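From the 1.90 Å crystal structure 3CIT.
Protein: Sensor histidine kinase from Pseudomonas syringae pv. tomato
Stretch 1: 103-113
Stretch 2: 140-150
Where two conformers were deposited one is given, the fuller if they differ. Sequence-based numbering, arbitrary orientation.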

# COMPACT_ATOMS: atom_id res chain seq x y z
N PRO A 103 -10.08 3.81 1.91
CA PRO A 103 -10.99 2.71 1.78
C PRO A 103 -11.09 1.85 3.02
O PRO A 103 -10.10 1.68 3.77
CB PRO A 103 -10.40 1.87 0.64
CG PRO A 103 -9.48 2.74 -0.06
CD PRO A 103 -8.97 3.72 0.93
N LEU A 104 -12.27 1.30 3.22
CA LEU A 104 -12.52 0.27 4.21
C LEU A 104 -12.60 -1.08 3.53
O LEU A 104 -13.42 -1.31 2.66
CB LEU A 104 -13.84 0.53 4.96
CG LEU A 104 -13.82 1.51 6.15
CD1 LEU A 104 -13.57 2.91 5.71
CD2 LEU A 104 -15.14 1.38 6.95
N ARG A 105 -11.72 -1.99 3.94
CA ARG A 105 -11.70 -3.34 3.40
C ARG A 105 -11.49 -4.31 4.54
O ARG A 105 -10.55 -4.14 5.34
CB ARG A 105 -10.59 -3.46 2.37
CG ARG A 105 -10.58 -4.80 1.67
CD ARG A 105 -9.51 -4.87 0.59
NE ARG A 105 -9.72 -3.89 -0.49
CZ ARG A 105 -10.37 -4.15 -1.62
NH1 ARG A 105 -10.88 -5.35 -1.85
NH2 ARG A 105 -10.51 -3.22 -2.56
N GLY A 106 -12.38 -5.30 4.64
CA GLY A 106 -12.24 -6.35 5.62
C GLY A 106 -11.80 -7.63 4.96
O GLY A 106 -10.96 -7.65 4.03
N ALA A 107 -12.36 -8.73 5.46
CA ALA A 107 -12.06 -10.06 4.99
C ALA A 107 -12.84 -10.37 3.71
O ALA A 107 -12.37 -11.12 2.88
CB ALA A 107 -12.38 -11.08 6.11
N ASP A 108 -14.03 -9.78 3.56
CA ASP A 108 -14.87 -10.03 2.40
C ASP A 108 -14.24 -9.40 1.16
O ASP A 108 -13.36 -8.53 1.25
CB ASP A 108 -16.27 -9.49 2.66
CG ASP A 108 -17.36 -10.09 1.74
OD1 ASP A 108 -17.08 -11.03 0.95
OD2 ASP A 108 -18.50 -9.62 1.85
N GLU A 109 -14.64 -9.86 -0.02
CA GLU A 109 -14.10 -9.29 -1.25
C GLU A 109 -14.65 -7.89 -1.44
O GLU A 109 -15.84 -7.64 -1.25
CB GLU A 109 -14.39 -10.16 -2.48
CG GLU A 109 -13.12 -10.74 -3.10
CD GLU A 109 -12.34 -9.73 -3.91
OE1 GLU A 109 -12.29 -9.92 -5.15
OE2 GLU A 109 -11.77 -8.74 -3.34
N GLY A 110 -13.75 -7.00 -1.84
CA GLY A 110 -14.10 -5.64 -2.17
C GLY A 110 -14.04 -4.69 -0.99
O GLY A 110 -14.24 -5.10 0.17
N SER A 111 -13.81 -3.42 -1.29
CA SER A 111 -13.98 -2.37 -0.28
C SER A 111 -15.48 -2.16 -0.11
O SER A 111 -16.20 -2.08 -1.12
CB SER A 111 -13.31 -1.08 -0.75
OG SER A 111 -13.61 0.01 0.13
N PHE A 112 -15.95 -2.03 1.13
CA PHE A 112 -17.36 -1.76 1.45
C PHE A 112 -17.62 -0.35 1.98
O PHE A 112 -18.72 -0.05 2.45
CB PHE A 112 -17.88 -2.79 2.44
CG PHE A 112 -17.23 -2.75 3.81
CD1 PHE A 112 -17.69 -1.90 4.79
CD2 PHE A 112 -16.20 -3.61 4.12
CE1 PHE A 112 -17.12 -1.91 6.08
CE2 PHE A 112 -15.62 -3.63 5.40
CZ PHE A 112 -16.06 -2.75 6.36
N GLY A 113 -16.63 0.52 1.94
CA GLY A 113 -16.84 1.88 2.38
C GLY A 113 -15.58 2.69 2.22
O GLY A 113 -14.56 2.16 1.78
N LEU A 140 -8.60 -0.86 10.60
CA LEU A 140 -9.02 -1.35 11.92
C LEU A 140 -10.54 -1.19 12.10
O LEU A 140 -11.24 -2.13 12.48
CB LEU A 140 -8.29 -0.61 13.03
CG LEU A 140 -6.83 -0.97 13.14
CD1 LEU A 140 -6.15 0.02 14.08
CD2 LEU A 140 -6.67 -2.44 13.63
N LEU A 141 -11.04 0.01 11.79
CA LEU A 141 -12.47 0.26 11.77
C LEU A 141 -13.23 -0.77 10.88
O LEU A 141 -14.24 -1.35 11.30
CB LEU A 141 -12.76 1.68 11.29
CG LEU A 141 -14.25 2.07 11.27
CD1 LEU A 141 -14.95 1.94 12.65
CD2 LEU A 141 -14.45 3.45 10.58
N ALA A 142 -12.77 -0.96 9.66
CA ALA A 142 -13.39 -1.90 8.74
C ALA A 142 -13.54 -3.29 9.32
O ALA A 142 -14.61 -3.89 9.18
CB ALA A 142 -12.61 -1.95 7.38
N ALA A 143 -12.49 -3.81 9.95
CA ALA A 143 -12.52 -5.16 10.47
C ALA A 143 -13.64 -5.33 11.49
O ALA A 143 -14.34 -6.35 11.52
CB ALA A 143 -11.15 -5.56 11.09
N HIS A 144 -13.77 -4.32 12.33
CA HIS A 144 -14.74 -4.30 13.41
C HIS A 144 -16.17 -4.08 12.91
O HIS A 144 -17.10 -4.72 13.39
CB HIS A 144 -14.33 -3.25 14.45
CG HIS A 144 -13.09 -3.61 15.20
ND1 HIS A 144 -12.98 -4.79 15.92
CD2 HIS A 144 -11.89 -2.99 15.31
CE1 HIS A 144 -11.76 -4.87 16.43
NE2 HIS A 144 -11.09 -3.79 16.08
N LEU A 145 -16.34 -3.19 11.94
CA LEU A 145 -17.65 -2.96 11.33
C LEU A 145 -18.12 -4.20 10.58
O LEU A 145 -19.29 -4.58 10.63
CB LEU A 145 -17.62 -1.76 10.39
CG LEU A 145 -17.53 -0.36 11.02
CD1 LEU A 145 -17.43 0.70 9.94
CD2 LEU A 145 -18.75 -0.11 11.96
N GLU A 146 -17.19 -4.85 9.88
CA GLU A 146 -17.51 -6.07 9.15
C GLU A 146 -17.89 -7.20 10.09
O GLU A 146 -18.88 -7.89 9.86
CB GLU A 146 -16.33 -6.47 8.27
CG GLU A 146 -16.59 -7.74 7.51
CD GLU A 146 -15.43 -8.14 6.69
OE1 GLU A 146 -14.39 -8.52 7.28
OE2 GLU A 146 -15.53 -8.00 5.45
N ASN A 147 -17.13 -7.36 11.17
CA ASN A 147 -17.49 -8.32 12.20
C ASN A 147 -18.94 -8.13 12.65
O ASN A 147 -19.73 -9.08 12.60
CB ASN A 147 -16.51 -8.23 13.38
CG ASN A 147 -16.70 -9.36 14.37
OD1 ASN A 147 -17.31 -9.16 15.42
ND2 ASN A 147 -16.22 -10.56 14.04
N ASN A 148 -19.29 -6.92 13.07
CA ASN A 148 -20.66 -6.59 13.49
C ASN A 148 -21.72 -6.93 12.45
O ASN A 148 -22.76 -7.56 12.77
CB ASN A 148 -20.76 -5.11 13.84
CG ASN A 148 -22.19 -4.68 14.15
OD1 ASN A 148 -22.86 -4.04 13.32
ND2 ASN A 148 -22.67 -5.02 15.35
N ARG A 149 -21.49 -6.49 11.21
CA ARG A 149 -22.38 -6.80 10.10
C ARG A 149 -22.60 -8.30 9.95
O ARG A 149 -23.75 -8.76 9.85
CB ARG A 149 -21.84 -6.24 8.78
CG ARG A 149 -22.74 -6.54 7.59
CD ARG A 149 -22.21 -5.94 6.31
NE ARG A 149 -21.01 -6.63 5.82
CZ ARG A 149 -21.02 -7.79 5.17
NH1 ARG A 149 -22.17 -8.44 4.94
NH2 ARG A 149 -19.88 -8.32 4.75
N LEU A 150 -21.51 -9.06 9.95
CA LEU A 150 -21.57 -10.50 9.72
C LEU A 150 -22.29 -11.25 10.84
O LEU A 150 -23.07 -12.15 10.55
CB LEU A 150 -20.17 -11.09 9.51
CG LEU A 150 -19.43 -10.65 8.23
CD1 LEU A 150 -18.04 -11.22 8.15
CD2 LEU A 150 -20.25 -11.05 6.98
O HOH W 1 -21.22 -10.59 2.82

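A two-stranded hairpin packs against one side of a helix through a small apolar patch, and the loop joining its strands is held by a helix carboxylate that accepts two backbone hydrogen bonds. The strands pair through Leu104 N to Gly113 O (2.8 Å) and Phe112 N to Leu104 O (3.0 Å), and Leu104 and Phe112 both direct their CA-to-CB bonds toward the helix. Ala142 touches both of these side chains: its CB meets Leu104 CB and Phe112 CZ, each at 3.7 Å. Leu104 CA lies 5.1 Å from Ala142 CA, and Ala142 CB is 3.6 Å from Arg105 N. Leu104 CD2 extends the patch to Leu145 CD1 (3.8 Å), while the edge of the Phe112 ring approaches the helix backbone, CZ lying 3.4 Å from Ala142 O. Glu146, extended with chi1 and chi2 both t, reaches the loop. Ala107 N donates to Glu146 OE1 (2.7 Å, 170°) and Asp108 N to Glu146 OE2 (3.0 Å, 163°), so successive amides engage both carboxylate oxygens. Gly106 leaves room for this arrangement; an ideal CB there would clash with Glu146 OE1 at 2.3 Å. At the margin, Asp108 OD2 forms a salt bridge with Arg149 NH2 (3.5 Å), and water 1 links the pair, donating to Asp108 OD2 (3.0 Å) and accepting from Arg149 NH1 (3.2 Å).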